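Local coordinates for protein cytochrome P450 (Bacillus megaterium, PDB 5L92) that is a heme-dependent cytochrome P450 that binds the steroid corticosterone and probably hydroxylates it as a monooxygenase, at residues M145-A148 with D149-G152; E231-G234 with F235-L239. One frame throughout, in Å; residues are numbered along the deposited sequence.

Interaction 1: residues M145-A148 with D149-G152; sequences MVIA and DILG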
loop_
_atom_site.group_PDB
_atom_site.type_symbol
_atom_site.label_atom_id
_atom_site.label_comp_id
_atom_site.label_asym_id
_atom_site.label_seq_id
_atom_site.Cartn_x
_atom_site.Cartn_y
_atom_site.Cartn_z
ATOM N N MET A 145 6.744 1.021 13.245
ATOM C CA MET A 145 7.832 0.674 14.152
ATOM C C MET A 145 8.864 -0.177 13.441
ATOM O O MET A 145 10.069 -0.003 13.639
ATOM C CB MET A 145 7.295 -0.070 15.381
ATOM C CG MET A 145 6.506 0.782 16.334
ATOM S SD MET A 145 5.494 -0.222 17.445
ATOM C CE MET A 145 5.318 0.830 18.850
ATOM N N VAL A 146 8.412 -1.097 12.595
ATOM C CA VAL A 146 9.339 -1.843 11.756
ATOM C C VAL A 146 10.072 -0.898 10.807
ATOM O O VAL A 146 11.302 -0.927 10.709
ATOM C CB VAL A 146 8.603 -2.951 10.982
ATOM C CG1 VAL A 146 9.542 -3.596 10.002
ATOM C CG2 VAL A 146 8.068 -4.006 11.924
ATOM N N ILE A 147 9.325 -0.044 10.090
ATOM C CA ILE A 147 9.952 0.806 9.075
ATOM C C ILE A 147 10.888 1.830 9.702
ATOM O O ILE A 147 11.892 2.191 9.104
ATOM C CB ILE A 147 8.892 1.499 8.186
ATOM C CG1 ILE A 147 9.475 1.844 6.816
ATOM C CG2 ILE A 147 8.396 2.820 8.821
ATOM C CD1 ILE A 147 9.817 0.639 5.958
ATOM N N ALA A 148 10.566 2.332 10.894
ATOM C CA ALA A 148 11.466 3.247 11.584
ATOM C C ALA A 148 12.766 2.545 11.984
ATOM O O ALA A 148 13.846 3.149 11.921
ATOM C CB ALA A 148 10.780 3.842 12.807
ATOM N N ASP A 149 12.694 1.260 12.359
ATOM C CA ASP A 149 13.922 0.502 12.617
ATOM C C ASP A 149 14.713 0.258 11.338
ATOM O O ASP A 149 15.941 0.327 11.345
ATOM C CB ASP A 149 13.600 -0.832 13.276
ATOM C CG ASP A 149 13.342 -0.699 14.761
ATOM O OD1 ASP A 149 13.493 0.417 15.308
ATOM O OD2 ASP A 149 12.997 -1.718 15.384
ATOM N N ILE A 150 14.028 -0.011 10.228
ATOM C CA ILE A 150 14.709 -0.259 8.957
ATOM C C ILE A 150 15.411 1.003 8.452
ATOM O O ILE A 150 16.526 0.929 7.923
ATOM C CB ILE A 150 13.709 -0.781 7.905
ATOM C CG1 ILE A 150 13.295 -2.220 8.199
ATOM C CG2 ILE A 150 14.304 -0.711 6.480
ATOM C CD1 ILE A 150 12.121 -2.684 7.354
ATOM N N LEU A 151 14.738 2.160 8.527
ATOM C CA LEU A 151 15.363 3.419 8.113
ATOM C C LEU A 151 16.425 3.897 9.106
ATOM O O LEU A 151 17.387 4.562 8.710
ATOM C CB LEU A 151 14.297 4.497 7.921
ATOM C CG LEU A 151 13.298 4.137 6.822
ATOM C CD1 LEU A 151 12.029 4.994 6.855
ATOM C CD2 LEU A 151 13.986 4.257 5.488
ATOM N N GLY A 152 16.278 3.562 10.380
ATOM C CA GLY A 152 17.161 4.056 11.410
ATOM C C GLY A 152 16.751 5.415 11.931
ATOM O O GLY A 152 17.620 6.210 12.313
#

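Interaction 2: residues E231-G234 with F235-L239; sequences EIVG and FSILL. With HEM (protoporphyrin IX containing Fe), chain C.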
loop_
_atom_site.group_PDB
_atom_site.type_symbol
_atom_site.label_atom_id
_atom_site.label_comp_id
_atom_site.label_asym_id
_atom_site.label_seq_id
_atom_site.Cartn_x
_atom_site.Cartn_y
_atom_site.Cartn_z
ATOM N N GLU A 231 18.366 11.277 -4.009
ATOM C CA GLU A 231 17.815 9.957 -4.309
ATOM C C GLU A 231 17.671 9.126 -3.038
ATOM O O GLU A 231 16.664 8.426 -2.855
ATOM C CB GLU A 231 18.686 9.263 -5.348
ATOM C CG GLU A 231 18.336 9.704 -6.773
ATOM C CD GLU A 231 19.356 9.291 -7.843
ATOM O OE1 GLU A 231 20.343 8.608 -7.509
ATOM O OE2 GLU A 231 19.163 9.655 -9.022
ATOM N N ILE A 232 18.627 9.250 -2.117
ATOM C CA ILE A 232 18.502 8.564 -0.842
ATOM C C ILE A 232 17.327 9.126 -0.050
ATOM O O ILE A 232 16.541 8.372 0.544
ATOM C CB ILE A 232 19.828 8.652 -0.056
ATOM C CG1 ILE A 232 20.956 8.071 -0.905
ATOM C CG2 ILE A 232 19.701 7.925 1.317
ATOM C CD1 ILE A 232 22.269 8.033 -0.218
ATOM N N VAL A 233 17.180 10.452 -0.034
ATOM C CA VAL A 233 16.028 11.069 0.619
ATOM C C VAL A 233 14.727 10.566 -0.003
ATOM O O VAL A 233 13.788 10.204 0.707
ATOM C CB VAL A 233 16.139 12.603 0.565
ATOM C CG1 VAL A 233 14.814 13.289 0.916
ATOM C CG2 VAL A 233 17.200 13.060 1.554
ATOM N N GLY A 234 14.658 10.543 -1.335
ATOM C CA GLY A 234 13.431 10.128 -2.003
ATOM C C GLY A 234 13.033 8.694 -1.659
ATOM O O GLY A 234 11.867 8.409 -1.376
ATOM N N PHE A 235 14.000 7.776 -1.672
ATOM C CA PHE A 235 13.716 6.387 -1.335
ATOM C C PHE A 235 13.327 6.255 0.133
ATOM O O PHE A 235 12.361 5.554 0.470
ATOM C CB PHE A 235 14.933 5.523 -1.686
ATOM C CG PHE A 235 14.779 4.070 -1.315
ATOM C CD1 PHE A 235 14.106 3.184 -2.154
ATOM C CD2 PHE A 235 15.330 3.597 -0.138
ATOM C CE1 PHE A 235 13.961 1.836 -1.801
ATOM C CE2 PHE A 235 15.196 2.256 0.222
ATOM C CZ PHE A 235 14.519 1.375 -0.608
ATOM N N SER A 236 14.020 6.975 1.011
ATOM C CA SER A 236 13.674 6.942 2.424
ATOM C C SER A 236 12.243 7.411 2.649
ATOM O O SER A 236 11.496 6.794 3.425
ATOM C CB SER A 236 14.673 7.784 3.207
ATOM O OG SER A 236 15.957 7.212 3.054
ATOM N N ILE A 237 11.826 8.463 1.938
ATOM C CA ILE A 237 10.456 8.960 2.086
ATOM C C ILE A 237 9.453 7.931 1.577
ATOM O O ILE A 237 8.432 7.675 2.221
ATOM C CB ILE A 237 10.297 10.323 1.373
ATOM C CG1 ILE A 237 10.990 11.443 2.195
ATOM C CG2 ILE A 237 8.826 10.674 1.171
ATOM C CD1 ILE A 237 11.284 12.695 1.393
ATOM N N LEU A 238 9.725 7.339 0.420
ATOM C CA LEU A 238 8.836 6.317 -0.119
ATOM C C LEU A 238 8.621 5.206 0.895
ATOM O O LEU A 238 7.482 4.796 1.140
ATOM C CB LEU A 238 9.428 5.761 -1.405
ATOM C CG LEU A 238 8.703 4.621 -2.135
ATOM C CD1 LEU A 238 7.258 5.007 -2.530
ATOM C CD2 LEU A 238 9.532 4.259 -3.345
ATOM N N LEU A 239 9.700 4.746 1.533
ATOM C CA LEU A 239 9.580 3.665 2.507
ATOM C C LEU A 239 8.823 4.134 3.722
ATOM O O LEU A 239 7.974 3.409 4.254
ATOM C CB LEU A 239 10.950 3.140 2.936
ATOM C CG LEU A 239 11.837 2.405 1.952
ATOM C CD1 LEU A 239 13.015 1.814 2.766
ATOM C CD2 LEU A 239 11.146 1.350 1.189
HETATM C CHA HEM C . 5.600 -0.572 -5.066
HETATM C CHB HEM C . 1.493 -2.178 -2.952
HETATM C CHC HEM C . 3.732 -2.601 1.280
HETATM C CHD HEM C . 7.626 -0.542 -0.729
HETATM C C1A HEM C . 4.303 -1.023 -4.853
HETATM C C2A HEM C . 3.305 -1.206 -5.884
HETATM C C3A HEM C . 2.176 -1.633 -5.298
HETATM C C4A HEM C . 2.423 -1.765 -3.881
HETATM C CMA HEM C . 0.848 -1.959 -6.011
HETATM C CAA HEM C . 3.499 -0.931 -7.401
HETATM C CBA HEM C . 3.661 0.558 -7.708
HETATM C CGA HEM C . 3.512 0.855 -9.177
HETATM O O1A HEM C . 3.602 -0.055 -10.011
HETATM O O2A HEM C . 3.277 2.017 -9.548
HETATM C C1B HEM C . 1.720 -2.485 -1.632
HETATM C C2B HEM C . 0.815 -3.158 -0.709
HETATM C C3B HEM C . 1.456 -3.250 0.468
HETATM C C4B HEM C . 2.762 -2.637 0.318
HETATM C CMB HEM C . -0.586 -3.684 -1.075
HETATM C CAB HEM C . 1.018 -3.902 1.796
HETATM C CBB HEM C . 0.089 -4.870 1.863
HETATM C C1C HEM C . 4.993 -2.080 1.102
HETATM C C2C HEM C . 5.982 -1.901 2.131
HETATM C C3C HEM C . 7.048 -1.356 1.573
HETATM C C4C HEM C . 6.775 -1.116 0.183
HETATM C CMC HEM C . 5.875 -2.319 3.620
HETATM C CAC HEM C . 8.300 -1.000 2.385
HETATM C CBC HEM C . 9.479 -1.518 2.055
HETATM C C1D HEM C . 7.430 -0.362 -2.068
HETATM C C2D HEM C . 8.393 0.230 -2.974
HETATM C C3D HEM C . 7.847 0.225 -4.199
HETATM C C4D HEM C . 6.516 -0.361 -4.073
HETATM C CMD HEM C . 9.777 0.757 -2.508
HETATM C CAD HEM C . 8.451 0.739 -5.530
HETATM C CBD HEM C . 9.145 -0.403 -6.299
HETATM C CGD HEM C . 9.629 -0.006 -7.680
HETATM O O1D HEM C . 10.524 -0.684 -8.234
HETATM O O2D HEM C . 9.123 0.976 -8.281
HETATM N NA HEM C . 3.754 -1.375 -3.628
HETATM N NB HEM C . 2.880 -2.172 -0.958
HETATM N NC HEM C . 5.510 -1.577 -0.078
HETATM N ND HEM C . 6.296 -0.674 -2.772
HETATM FE FE HEM C . 4.661 -1.534 -1.843
#

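Interaction 1: residues M145-A148 with D149-G152
Val146 and Ile150 lie side by side one helical turn apart, with Val146 CG1 3.8 Å from Ile150 CD1. Val146 places that methyl opposite its own backbone N (chi1 173°), beside its carbonyl carbon, which directs it along the helix toward the next turn. A second such pair follows: Ile147 CG1 rests 4.1 Å from Leu151 CD1. Branched aliphatic residues suit these buried places, since Val146 and Ile150 also meet Leu357 of helix 355-372, and the side chain of Ile147 comes within about 4 Å of the heme. On the solvent side the exposed Asp149 folds back over the preceding turn, its CG 3.5 Å from Met145 O.

The backbone bonds are those of an alpha-helix. Ile150 N binds Val146 O at 2.9 Å, and Leu151 N binds Ile147 O at the same length. The bond from Asp149 N to Met145 O is longer, 3.2 Å. Gly152 N reaches Ala148 O at 2.9 Å, but its N-H is bent away from a straight line.

Gly152 leaves the helix with a positive phi of 85°, where a beta carbon would press on the carbonyl O of Leu151; glycine avoids this clash. It is the C-prime residue of a Schellman motif, which ends helix 141-151, the E helix of the P450 fold.

Interaction 2: residues E231-G234 with F235-L239
Ile232 O is gripped twice by Ser236: the amide N comes to 2.9 Å and the hydroxyl OG to 2.8 Å, from opposite faces of the carbonyl plane. The hydroxyl is the more steeply placed donor, 36° out of that plane. Ser236 OG stands beside its own backbone N (chi1 -62°), and this torsion leans it back over the preceding turn. A serine can therefore be buried here, next to Phe198 of helix 177-207, with its hydroxyl satisfied by its own helix. Putting an alanine in place of Ser236 would probably leave Ile232 O with the amide of the pair alone and open a small gap beside Ile232 CG2.

On a neighbouring face Val233 and Ile237 run side by side, Val233 CG1 touching Ile237 CD1 at 3.6 Å, and both also pack on helix 177-207. Gly234 joins through its backbone, its O accepting from Leu238 N at 3.0 Å. These residues belong to the first half of the long helix that P450 nomenclature letters I, which passes over the distal side of the heme.

At the heme end two leucines make the contact. Leu238 CD2 sits 3.6 Å from the heme methyl CMD, and the same side chain touches corticosterone. Leu239 CD2 meets the vinyl carbon CBC of the heme at 3.4 Å. The Phe235 ring lies alongside, with Leu239 CG 3.7 Å above one face, offset toward the rim.

Interactions 1 and 2 are both turns within single helices, 141-151 and 229-245, and their centres lie 13 Å apart. They pack directly on each other: Ile147 CG1 comes to 3.4 Å from Leu239 O, and Leu151 CD2 to 3.8 Å from Leu239 CD1. The junction, near the heme that both helices approach, is packing of aliphatic side chains on one another and on backbone carbonyls. Interaction 1, though mostly buried, reaches solvent at Asp149 and stops its helix at a glycine. Interaction 2 is more deeply buried, lies where its helix continues in both directions, and adds a side-chain hydroxyl to the backbone bonding. Of the two, it is 231-239 that touches the steroid.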